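Local coordinates for protein Kinase A (Toxoplasma gondii, PDB 5J3U) that binds cAMP through two cyclic nucleotide-binding domains and, as a regulatory subunit of its family, probably holds the kinase catalytic subunit inactive until cAMP arrives, at residues E90-P98 against L114-K124; K154-E162 against A236-M247. One frame throughout, in Å; residues are numbered along the deposited sequence. Where two conformers were deposited one is given.

Contact 1 of 2, residues E90-P98 against L114-K124; sequences ELALLYNAP and LGRDTFNAIVK. With CMP (adenosine-3',5'-cyclic-monophosphate), chain C.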
loop_
_atom_site.group_PDB
_atom_site.type_symbol
_atom_site.label_atom_id
_atom_site.label_comp_id
_atom_site.label_asym_id
_atom_site.label_seq_id
_atom_site.Cartn_x
_atom_site.Cartn_y
_atom_site.Cartn_z
ATOM N N GLU A 90 -3.536 -1.464 14.696
ATOM C CA GLU A 90 -4.749 -1.855 13.934
ATOM C C GLU A 90 -5.194 -3.307 14.182
ATOM O O GLU A 90 -6.378 -3.655 14.017
ATOM C CB GLU A 90 -4.526 -1.613 12.414
ATOM C CG GLU A 90 -3.800 -2.713 11.635
ATOM C CD GLU A 90 -2.314 -2.889 11.930
ATOM O OE1 GLU A 90 -1.725 -2.307 12.912
ATOM O OE2 GLU A 90 -1.701 -3.632 11.137
ATOM N N LEU A 91 -4.251 -4.164 14.579
ATOM C CA LEU A 91 -4.580 -5.580 14.734
ATOM C C LEU A 91 -5.622 -5.814 15.796
ATOM O O LEU A 91 -6.545 -6.569 15.581
ATOM C CB LEU A 91 -3.326 -6.453 14.989
ATOM C CG LEU A 91 -2.227 -6.374 13.959
ATOM C CD1 LEU A 91 -1.033 -7.239 14.359
ATOM C CD2 LEU A 91 -2.806 -6.825 12.608
ATOM N N ALA A 92 -5.511 -5.150 16.946
ATOM C CA ALA A 92 -6.501 -5.297 18.015
ATOM C C ALA A 92 -7.899 -4.883 17.571
ATOM O O ALA A 92 -8.913 -5.429 18.028
ATOM C CB ALA A 92 -6.075 -4.490 19.209
ATOM N N LEU A 93 -7.946 -3.920 16.659
ATOM C CA LEU A 93 -9.226 -3.446 16.092
ATOM C C LEU A 93 -9.694 -4.400 14.977
ATOM O O LEU A 93 -10.881 -4.734 14.877
ATOM C CB LEU A 93 -9.062 -2.016 15.570
ATOM C CG LEU A 93 -9.309 -0.901 16.613
ATOM C CD1 LEU A 93 -8.510 -1.127 17.886
ATOM C CD2 LEU A 93 -9.049 0.490 15.988
ATOM N N LEU A 94 -8.779 -4.827 14.120
ATOM C CA LEU A 94 -9.196 -5.744 13.014
ATOM C C LEU A 94 -9.692 -7.086 13.526
ATOM O O LEU A 94 -10.672 -7.612 13.017
ATOM C CB LEU A 94 -8.080 -6.003 12.029
ATOM C CG LEU A 94 -7.785 -4.994 10.954
ATOM C CD1 LEU A 94 -6.470 -5.384 10.286
ATOM C CD2 LEU A 94 -8.922 -4.916 9.925
ATOM N N TYR A 95 -9.040 -7.626 14.552
ATOM C CA TYR A 95 -9.322 -8.997 14.999
ATOM C C TYR A 95 -9.950 -9.104 16.389
ATOM O O TYR A 95 -10.189 -10.210 16.854
ATOM C CB TYR A 95 -8.028 -9.834 14.883
ATOM C CG TYR A 95 -7.440 -9.777 13.487
ATOM C CD1 TYR A 95 -8.133 -10.299 12.390
ATOM C CD2 TYR A 95 -6.230 -9.166 13.249
ATOM C CE1 TYR A 95 -7.624 -10.217 11.107
ATOM C CE2 TYR A 95 -5.723 -9.078 11.968
ATOM C CZ TYR A 95 -6.415 -9.614 10.911
ATOM O OH TYR A 95 -5.870 -9.502 9.664
ATOM N N ASN A 96 -10.236 -7.975 17.053
ATOM C CA ASN A 96 -10.852 -7.977 18.385
ATOM C C ASN A 96 -10.037 -8.784 19.412
ATOM O O ASN A 96 -10.548 -9.621 20.157
ATOM C CB ASN A 96 -12.319 -8.416 18.288
ATOM C CG ASN A 96 -13.164 -7.386 17.576
ATOM O OD1 ASN A 96 -12.875 -6.198 17.645
ATOM N ND2 ASN A 96 -14.196 -7.831 16.883
ATOM N N ALA A 97 -8.748 -8.482 19.456
ATOM C CA ALA A 97 -7.792 -9.225 20.244
ATOM C C ALA A 97 -6.959 -8.273 21.090
ATOM O O ALA A 97 -6.880 -7.081 20.790
ATOM C CB ALA A 97 -6.897 -9.996 19.316
ATOM N N PRO A 98 -6.291 -8.803 22.137
ATOM C CA PRO A 98 -5.450 -7.924 22.907
ATOM C C PRO A 98 -4.296 -7.431 22.046
ATOM O O PRO A 98 -3.939 -8.051 21.026
ATOM C CB PRO A 98 -4.962 -8.827 24.069
ATOM C CG PRO A 98 -5.919 -9.975 24.104
ATOM C CD PRO A 98 -6.238 -10.189 22.656
ATOM N N LEU A 114 -7.217 7.160 15.860
ATOM C CA LEU A 114 -8.557 6.842 15.447
ATOM C C LEU A 114 -9.187 5.870 16.415
ATOM O O LEU A 114 -8.637 4.759 16.679
ATOM C CB LEU A 114 -8.555 6.171 14.054
ATOM C CG LEU A 114 -9.934 5.813 13.459
ATOM C CD1 LEU A 114 -10.809 7.036 13.197
ATOM C CD2 LEU A 114 -9.776 5.069 12.152
ATOM N N GLY A 115 -10.374 6.212 16.907
ATOM C CA GLY A 115 -11.093 5.334 17.831
ATOM C C GLY A 115 -11.723 4.110 17.200
ATOM O O GLY A 115 -12.024 4.072 16.006
ATOM N N ARG A 116 -11.850 3.075 18.013
ATOM C CA ARG A 116 -12.421 1.805 17.600
ATOM C C ARG A 116 -13.830 1.945 17.006
ATOM O O ARG A 116 -14.161 1.258 16.027
ATOM C CB ARG A 116 -12.451 0.835 18.790
ATOM C CG ARG A 116 -13.185 -0.456 18.514
ATOM C CD ARG A 116 -13.265 -1.330 19.746
ATOM N NE ARG A 116 -12.002 -1.990 20.051
ATOM C CZ ARG A 116 -11.558 -3.130 19.505
ATOM N NH1 ARG A 116 -12.243 -3.749 18.543
ATOM N NH2 ARG A 116 -10.391 -3.658 19.920
ATOM N N ASP A 117 -14.671 2.804 17.599
ATOM C CA ASP A 117 -16.038 2.923 17.105
ATOM C C ASP A 117 -16.073 3.473 15.668
ATOM O O ASP A 117 -16.787 2.945 14.795
ATOM C CB ASP A 117 -16.940 3.737 18.047
ATOM C CG ASP A 117 -17.268 2.986 19.364
ATOM O OD1 ASP A 117 -17.161 1.729 19.442
ATOM O OD2 ASP A 117 -17.654 3.684 20.326
ATOM N N THR A 118 -15.269 4.478 15.402
ATOM C CA THR A 118 -15.234 5.072 14.052
ATOM C C THR A 118 -14.605 4.073 13.073
ATOM O O THR A 118 -15.097 3.893 11.976
ATOM C CB THR A 118 -14.507 6.423 14.043
ATOM O OG1 THR A 118 -15.188 7.296 14.963
ATOM C CG2 THR A 118 -14.501 7.052 12.639
ATOM N N PHE A 119 -13.536 3.437 13.505
ATOM C CA PHE A 119 -12.944 2.376 12.694
ATOM C C PHE A 119 -13.961 1.282 12.323
ATOM O O PHE A 119 -14.092 0.893 11.144
ATOM C CB PHE A 119 -11.736 1.798 13.394
ATOM C CG PHE A 119 -11.088 0.703 12.618
ATOM C CD1 PHE A 119 -10.226 1.012 11.562
ATOM C CD2 PHE A 119 -11.348 -0.615 12.923
ATOM C CE1 PHE A 119 -9.597 -0.009 10.836
ATOM C CE2 PHE A 119 -10.745 -1.644 12.179
ATOM C CZ PHE A 119 -9.879 -1.324 11.160
ATOM N N ASN A 120 -14.699 0.807 13.315
ATOM C CA ASN A 120 -15.748 -0.184 13.080
ATOM C C ASN A 120 -16.815 0.274 12.170
ATOM O O ASN A 120 -17.210 -0.465 11.286
ATOM C CB ASN A 120 -16.391 -0.703 14.393
ATOM C CG ASN A 120 -15.479 -1.648 15.141
ATOM O OD1 ASN A 120 -14.449 -2.093 14.609
ATOM N ND2 ASN A 120 -15.818 -1.928 16.385
ATOM N N ALA A 121 -17.278 1.508 12.344
ATOM C CA ALA A 121 -18.367 2.035 11.512
ATOM C C ALA A 121 -17.990 2.306 10.040
ATOM O O ALA A 121 -18.765 2.020 9.151
ATOM C CB ALA A 121 -18.879 3.328 12.139
ATOM N N ILE A 122 -16.810 2.872 9.792
ATOM C CA ILE A 122 -16.453 3.426 8.472
ATOM C C ILE A 122 -15.444 2.566 7.703
ATOM O O ILE A 122 -15.558 2.469 6.476
ATOM C CB ILE A 122 -15.843 4.823 8.598
ATOM C CG1 ILE A 122 -16.760 5.766 9.409
ATOM C CG2 ILE A 122 -15.473 5.418 7.225
ATOM C CD1 ILE A 122 -18.073 6.100 8.708
ATOM N N VAL A 123 -14.483 1.967 8.416
ATOM C CA VAL A 123 -13.312 1.338 7.802
ATOM C C VAL A 123 -13.284 -0.190 7.738
ATOM O O VAL A 123 -12.859 -0.741 6.747
ATOM C CB VAL A 123 -12.016 1.742 8.505
ATOM C CG1 VAL A 123 -10.802 1.407 7.617
ATOM C CG2 VAL A 123 -11.982 3.219 8.801
ATOM N N LYS A 124 -13.712 -0.848 8.804
ATOM C CA LYS A 124 -13.364 -2.262 9.072
ATOM C C LYS A 124 -13.906 -3.202 7.971
ATOM O O LYS A 124 -13.149 -3.975 7.394
ATOM C CB LYS A 124 -13.856 -2.688 10.443
ATOM C CG LYS A 124 -13.480 -4.118 10.786
ATOM C CD LYS A 124 -13.900 -4.519 12.189
ATOM C CE LYS A 124 -13.636 -6.007 12.368
ATOM N NZ LYS A 124 -13.434 -6.312 13.808
HETATM P P CMP C . -1.878 -4.195 17.857
HETATM O O1P CMP C . -1.735 -5.697 18.239
HETATM O O2P CMP C . -3.250 -3.608 18.049
HETATM O "O5'" CMP C . -0.833 -3.485 18.853
HETATM C "C5'" CMP C . 0.548 -3.803 18.670
HETATM C "C4'" CMP C . 0.931 -3.454 17.249
HETATM O "O4'" CMP C . 2.271 -3.625 16.896
HETATM C "C3'" CMP C . 0.131 -4.240 16.247
HETATM O "O3'" CMP C . -1.245 -3.892 16.399
HETATM C "C2'" CMP C . 0.854 -3.805 15.008
HETATM O "O2'" CMP C . 0.346 -2.581 14.513
HETATM C "C1'" CMP C . 2.299 -3.632 15.473
HETATM N N9 CMP C . 3.185 -4.725 15.007
HETATM C C8 CMP C . 4.244 -4.543 14.152
HETATM N N7 CMP C . 4.833 -5.748 13.885
HETATM C C5 CMP C . 4.149 -6.677 14.511
HETATM C C6 CMP C . 4.266 -8.151 14.613
HETATM N N6 CMP C . 5.250 -8.820 13.965
HETATM N N1 CMP C . 3.361 -8.766 15.372
HETATM C C2 CMP C . 2.335 -8.142 16.020
HETATM N N3 CMP C . 2.177 -6.794 15.991
HETATM C C4 CMP C . 3.049 -6.028 15.267
#
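The phosphate-binding cassette of the first cyclic nucleotide-binding domain, with its short helix 91-95, meets the start of helix 116-138 through Ala-92, Leu-93 and Leu-94. On its ligand side the cassette binds cAMP: Ala-92 N donates to CMP O2P over 3.0 Å, and Glu-90 OE1 accepts from the ribose O2' at 2.6 Å. The other side faces Arg-116, Phe-119 and Lys-124. Leu-93 is wedged between two flat groups, its CD1 over one face of the Arg-116 guanidinium and its CB 3.8 Å from Phe-119 CD2, while Leu-94 CD2 comes up to the edge of the same ring, in its plane. Arg-116 bends at chi3 (-75°), which turns its NH2 back to Ala-92 O (3.0 Å); the donor stands above the carbonyl plane. A weak bond from NH1 to Asn-96 OD1 is doubtful, resting on one of two conformers. Lys-124, extended throughout, spans to the C-terminal end of the short helix, where NZ donates to Leu-93 O, in the carbonyl plane, and to Leu-94 O, from above that plane, 3.2 Å each; its charge may offset the partial negative charge of these carbonyls. Arg-116 NE makes a salt bridge to Glu-56 and NH2 a second hydrogen bond, to Gly-55 O. Leu-58 of strand 57-61 touches both Leu-93 and Phe-119; helix 91-95 and the first turns of helix 116-138, their axes 55° apart, thus pack against the sheet that contains strand 109-115.

Contact 2 of 2, residues K154-E162 against A236-M247; sequences KVADALRTE and ACLERKSFKRLM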
loop_
_atom_site.group_PDB
_atom_site.type_symbol
_atom_site.label_atom_id
_atom_site.label_comp_id
_atom_site.label_asym_id
_atom_site.label_seq_id
_atom_site.Cartn_x
_atom_site.Cartn_y
_atom_site.Cartn_z
ATOM N N LYS A 154 -0.073 -12.577 1.044
ATOM C CA LYS A 154 0.862 -11.517 1.433
ATOM C C LYS A 154 0.987 -10.402 0.404
ATOM O O LYS A 154 1.049 -9.241 0.755
ATOM C CB LYS A 154 2.235 -12.084 1.791
ATOM C CG LYS A 154 2.191 -12.884 3.077
ATOM C CD LYS A 154 2.143 -11.978 4.297
ATOM C CE LYS A 154 1.139 -12.409 5.370
ATOM N NZ LYS A 154 1.586 -12.168 6.780
ATOM N N VAL A 155 0.975 -10.775 -0.870
ATOM C CA VAL A 155 0.980 -9.804 -1.980
ATOM C C VAL A 155 -0.317 -8.991 -1.900
ATOM O O VAL A 155 -0.291 -7.757 -1.920
ATOM C CB VAL A 155 1.106 -10.535 -3.365
ATOM C CG1 VAL A 155 0.997 -9.556 -4.508
ATOM C CG2 VAL A 155 2.406 -11.310 -3.507
ATOM N N ALA A 156 -1.457 -9.678 -1.747
ATOM C CA ALA A 156 -2.774 -9.024 -1.644
ATOM C C ALA A 156 -2.799 -7.955 -0.531
ATOM O O ALA A 156 -3.362 -6.864 -0.726
ATOM C CB ALA A 156 -3.906 -10.069 -1.445
ATOM N N ASP A 157 -2.173 -8.272 0.596
ATOM C CA ASP A 157 -2.029 -7.373 1.751
ATOM C C ASP A 157 -1.167 -6.141 1.493
ATOM O O ASP A 157 -1.265 -5.186 2.217
ATOM C CB ASP A 157 -1.383 -8.115 2.926
ATOM C CG ASP A 157 -2.337 -9.096 3.618
ATOM O OD1 ASP A 157 -3.556 -9.046 3.364
ATOM O OD2 ASP A 157 -1.846 -9.969 4.378
ATOM N N ALA A 158 -0.331 -6.154 0.458
ATOM C CA ALA A 158 0.526 -5.019 0.059
ATOM C C ALA A 158 0.045 -4.225 -1.200
ATOM O O ALA A 158 0.810 -3.377 -1.762
ATOM C CB ALA A 158 1.910 -5.552 -0.204
ATOM N N LEU A 159 -1.149 -4.511 -1.688
ATOM C CA LEU A 159 -1.699 -3.809 -2.861
ATOM C C LEU A 159 -2.474 -2.545 -2.519
ATOM O O LEU A 159 -3.149 -2.495 -1.480
ATOM C CB LEU A 159 -2.628 -4.730 -3.633
ATOM C CG LEU A 159 -1.977 -5.931 -4.286
ATOM C CD1 LEU A 159 -2.962 -6.763 -5.044
ATOM C CD2 LEU A 159 -0.851 -5.532 -5.237
ATOM N N ARG A 160 -2.348 -1.540 -3.385
ATOM C CA ARG A 160 -3.203 -0.344 -3.405
ATOM C C ARG A 160 -3.880 -0.261 -4.750
ATOM O O ARG A 160 -3.495 -1.010 -5.646
ATOM C CB ARG A 160 -2.400 0.918 -3.138
ATOM C CG ARG A 160 -1.715 0.917 -1.793
ATOM C CD ARG A 160 -0.768 2.101 -1.730
ATOM N NE ARG A 160 -0.072 2.241 -0.473
ATOM C CZ ARG A 160 1.062 1.630 -0.126
ATOM N NH1 ARG A 160 1.669 0.733 -0.918
ATOM N NH2 ARG A 160 1.571 1.887 1.083
ATOM N N THR A 161 -4.972 0.477 -4.845
ATOM C CA THR A 161 -5.718 0.618 -6.116
ATOM C C THR A 161 -5.653 2.040 -6.562
ATOM O O THR A 161 -5.780 2.946 -5.736
ATOM C CB THR A 161 -7.173 0.158 -5.981
ATOM O OG1 THR A 161 -7.151 -1.269 -5.791
ATOM C CG2 THR A 161 -7.989 0.467 -7.194
ATOM N N GLU A 162 -5.478 2.251 -7.845
ATOM C CA GLU A 162 -5.544 3.607 -8.427
ATOM C C GLU A 162 -6.409 3.567 -9.716
ATOM O O GLU A 162 -6.385 2.558 -10.424
ATOM C CB GLU A 162 -4.152 4.098 -8.812
ATOM C CG GLU A 162 -3.221 4.279 -7.621
ATOM C CD GLU A 162 -1.831 4.815 -7.987
ATOM O OE1 GLU A 162 -1.563 5.098 -9.175
ATOM O OE2 GLU A 162 -1.001 4.917 -7.039
ATOM N N ALA A 236 -4.200 -2.353 -9.717
ATOM C CA ALA A 236 -3.571 -2.757 -8.464
ATOM C C ALA A 236 -2.095 -2.405 -8.555
ATOM O O ALA A 236 -1.431 -2.702 -9.598
ATOM C CB ALA A 236 -3.777 -4.239 -8.214
ATOM N N CYS A 237 -1.543 -1.934 -7.436
ATOM C CA CYS A 237 -0.196 -1.322 -7.408
ATOM C C CYS A 237 0.591 -1.954 -6.269
ATOM O O CYS A 237 0.085 -1.994 -5.149
ATOM C CB CYS A 237 -0.304 0.177 -7.128
ATOM S SG CYS A 237 -1.433 1.051 -8.216
ATOM N N LEU A 238 1.788 -2.434 -6.567
ATOM C CA LEU A 238 2.716 -3.046 -5.607
ATOM C C LEU A 238 4.052 -2.287 -5.650
ATOM O O LEU A 238 4.688 -2.196 -6.701
ATOM C CB LEU A 238 2.962 -4.475 -5.995
ATOM C CG LEU A 238 3.708 -5.392 -5.043
ATOM C CD1 LEU A 238 2.894 -5.609 -3.773
ATOM C CD2 LEU A 238 4.074 -6.705 -5.694
ATOM N N GLU A 239 4.447 -1.711 -4.526
ATOM C CA GLU A 239 5.700 -0.946 -4.428
ATOM C C GLU A 239 6.911 -1.822 -4.539
ATOM O O GLU A 239 6.874 -2.968 -4.220
ATOM C CB GLU A 239 5.795 -0.213 -3.096
ATOM C CG GLU A 239 4.836 0.929 -2.965
ATOM C CD GLU A 239 5.061 1.718 -1.689
ATOM O OE1 GLU A 239 5.344 1.090 -0.653
ATOM O OE2 GLU A 239 4.931 2.955 -1.714
ATOM N N ARG A 240 8.008 -1.232 -5.017
ATOM C CA ARG A 240 9.273 -1.924 -5.259
ATOM C C ARG A 240 9.754 -2.826 -4.134
ATOM O O ARG A 240 10.099 -4.016 -4.346
ATOM C CB ARG A 240 10.340 -0.830 -5.505
ATOM C CG ARG A 240 11.761 -1.343 -5.569
ATOM C CD ARG A 240 12.724 -0.182 -5.773
ATOM N NE ARG A 240 12.699 0.264 -7.161
ATOM C CZ ARG A 240 13.300 -0.358 -8.163
ATOM N NH1 ARG A 240 13.984 -1.461 -7.961
ATOM N NH2 ARG A 240 13.203 0.129 -9.390
ATOM N N LYS A 241 9.718 -2.287 -2.916
ATOM C CA LYS A 241 10.187 -3.042 -1.774
ATOM C C LYS A 241 9.335 -4.300 -1.558
ATOM O O LYS A 241 9.879 -5.348 -1.306
ATOM C CB LYS A 241 10.203 -2.203 -0.505
ATOM C CG LYS A 241 10.944 -2.903 0.614
ATOM C CD LYS A 241 11.219 -1.953 1.764
ATOM C CE LYS A 241 12.310 -0.945 1.443
ATOM N NZ LYS A 241 12.824 -0.326 2.703
ATOM N N SER A 242 8.012 -4.172 -1.669
ATOM C CA SER A 242 7.112 -5.331 -1.561
ATOM C C SER A 242 7.288 -6.301 -2.694
ATOM O O SER A 242 7.198 -7.504 -2.508
ATOM C CB SER A 242 5.647 -4.917 -1.528
ATOM O OG SER A 242 5.487 -3.947 -0.549
ATOM N N PHE A 243 7.497 -5.782 -3.907
ATOM C CA PHE A 243 7.761 -6.640 -5.039
ATOM C C PHE A 243 8.988 -7.538 -4.815
ATOM O O PHE A 243 8.959 -8.772 -5.010
ATOM C CB PHE A 243 7.955 -5.774 -6.292
ATOM C CG PHE A 243 8.253 -6.533 -7.549
ATOM C CD1 PHE A 243 9.583 -6.813 -7.924
ATOM C CD2 PHE A 243 7.252 -6.815 -8.468
ATOM C CE1 PHE A 243 9.856 -7.455 -9.103
ATOM C CE2 PHE A 243 7.539 -7.439 -9.671
ATOM C CZ PHE A 243 8.836 -7.759 -9.990
ATOM N N LYS A 244 10.077 -6.899 -4.416
ATOM C CA LYS A 244 11.323 -7.626 -4.144
ATOM C C LYS A 244 11.158 -8.627 -2.971
ATOM O O LYS A 244 11.665 -9.732 -3.038
ATOM C CB LYS A 244 12.412 -6.640 -3.812
ATOM C CG LYS A 244 12.889 -5.769 -4.949
ATOM C CD LYS A 244 13.713 -6.501 -5.969
ATOM C CE LYS A 244 14.111 -5.510 -7.092
ATOM N NZ LYS A 244 14.952 -6.101 -8.167
ATOM N N ARG A 245 10.412 -8.257 -1.936
ATOM C CA ARG A 245 10.343 -9.100 -0.729
ATOM C C ARG A 245 9.263 -10.159 -0.746
ATOM O O ARG A 245 9.337 -11.092 0.066
ATOM C CB ARG A 245 10.203 -8.234 0.479
ATOM C CG ARG A 245 11.466 -7.458 0.720
ATOM C CD ARG A 245 11.324 -6.571 1.906
ATOM N NE ARG A 245 12.597 -5.915 2.169
ATOM C CZ ARG A 245 12.807 -5.059 3.157
ATOM N NH1 ARG A 245 11.841 -4.770 4.051
ATOM N NH2 ARG A 245 14.021 -4.529 3.282
ATOM N N LEU A 246 8.264 -10.017 -1.632
ATOM C CA LEU A 246 7.094 -10.888 -1.627
ATOM C C LEU A 246 6.899 -11.735 -2.891
ATOM O O LEU A 246 6.192 -12.755 -2.837
ATOM C CB LEU A 246 5.831 -10.049 -1.437
ATOM C CG LEU A 246 5.690 -9.201 -0.179
ATOM C CD1 LEU A 246 4.365 -8.467 -0.201
ATOM C CD2 LEU A 246 5.782 -10.072 1.064
ATOM N N MET A 247 7.513 -11.358 -4.011
ATOM C CA MET A 247 7.212 -12.036 -5.280
ATOM C C MET A 247 8.028 -13.301 -5.449
ATOM O O MET A 247 7.703 -14.127 -6.288
ATOM C CB MET A 247 7.404 -11.111 -6.484
ATOM C CG MET A 247 6.414 -9.937 -6.516
ATOM S SD MET A 247 4.758 -10.480 -7.070
ATOM C CE MET A 247 5.124 -10.582 -8.806
HETATM O O HOH W 1 3.212 -2.221 -1.914
HETATM O O HOH W 2 1.234 -0.098 -3.410
HETATM O O HOH W 3 4.096 -0.822 0.217
#
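Ala-158 sets its methyl group into a shallow hollow formed by Leu-238, Ser-242 and Leu-246, with CB 3.7 Å from Leu-238 CD1 and 3.8 Å from Leu-246 CD1. A larger side chain projects the other way: Leu-246 reaches toward the last turn of helix 149-157, where its CD1 lies against Lys-154 O and its CD2 against Lys-154 CB. Val-155 CG2 passes alongside Leu-246 CB, the two side chains pointing opposite ways, and also approaches Met-247 SD at 4.3 Å. Leu-238, its CG swung opposite the backbone nitrogen (chi1 -170°), touches both Ala-158 CB and Leu-159 CD2 with its CD1, while the other methyl of Leu-159, CD1, rests on Ala-236 CB. These contacts lie where the jelly-roll β-sandwich of the second cyclic nucleotide-binding domain passes into its helices: strand 159-165 pairs with strand 232-239, antiparallel, and Arg-160 and Cys-237 form a hydrogen-bonded pair, with Arg-160 N 3.0 Å from Cys-237 O and Cys-237 N 2.8 Å from Arg-160 O. On the face carrying those two side chains, Cys-237 SG fits against Glu-162 CG at 3.7 Å. Arg-160 stretches out the other way, toward Glu-239, but across to it the guanidinium makes no more than a long salt bridge (NH1 to OE1, 3.7 Å), the planes 47° apart. A water at the guanidinium edge accepts from NH1 and donates on to Cys-237 O. The firmer partner of Arg-160 is Gln-18 O, which takes the bond from NE. A second water bridges Ala-158 O and Glu-239 N at the start of helix 240-246, and also meets Ser-242 OG.

In the fold
From the N terminus, the chain passes through helices 6-18 and 27-36 into the first β-sandwich. Contact 1 closes a short loop of 15 residues, built largely of strands 102-105 and 109-115, and joins the cassette to the long helix 116-138 that follows the sandwich. That helix continues toward helix 149-157, where contact 2 opens; contact 2 then spans 73 residues, almost the whole second sandwich, and joins its first and last strands and the helices beside them. The two contacts neither nest nor cross: they follow in series, with centres about 23 Å apart. Helix 116-138 connects them, since Tyr-134 touches Ala-156 and Leu-159 of contact 2.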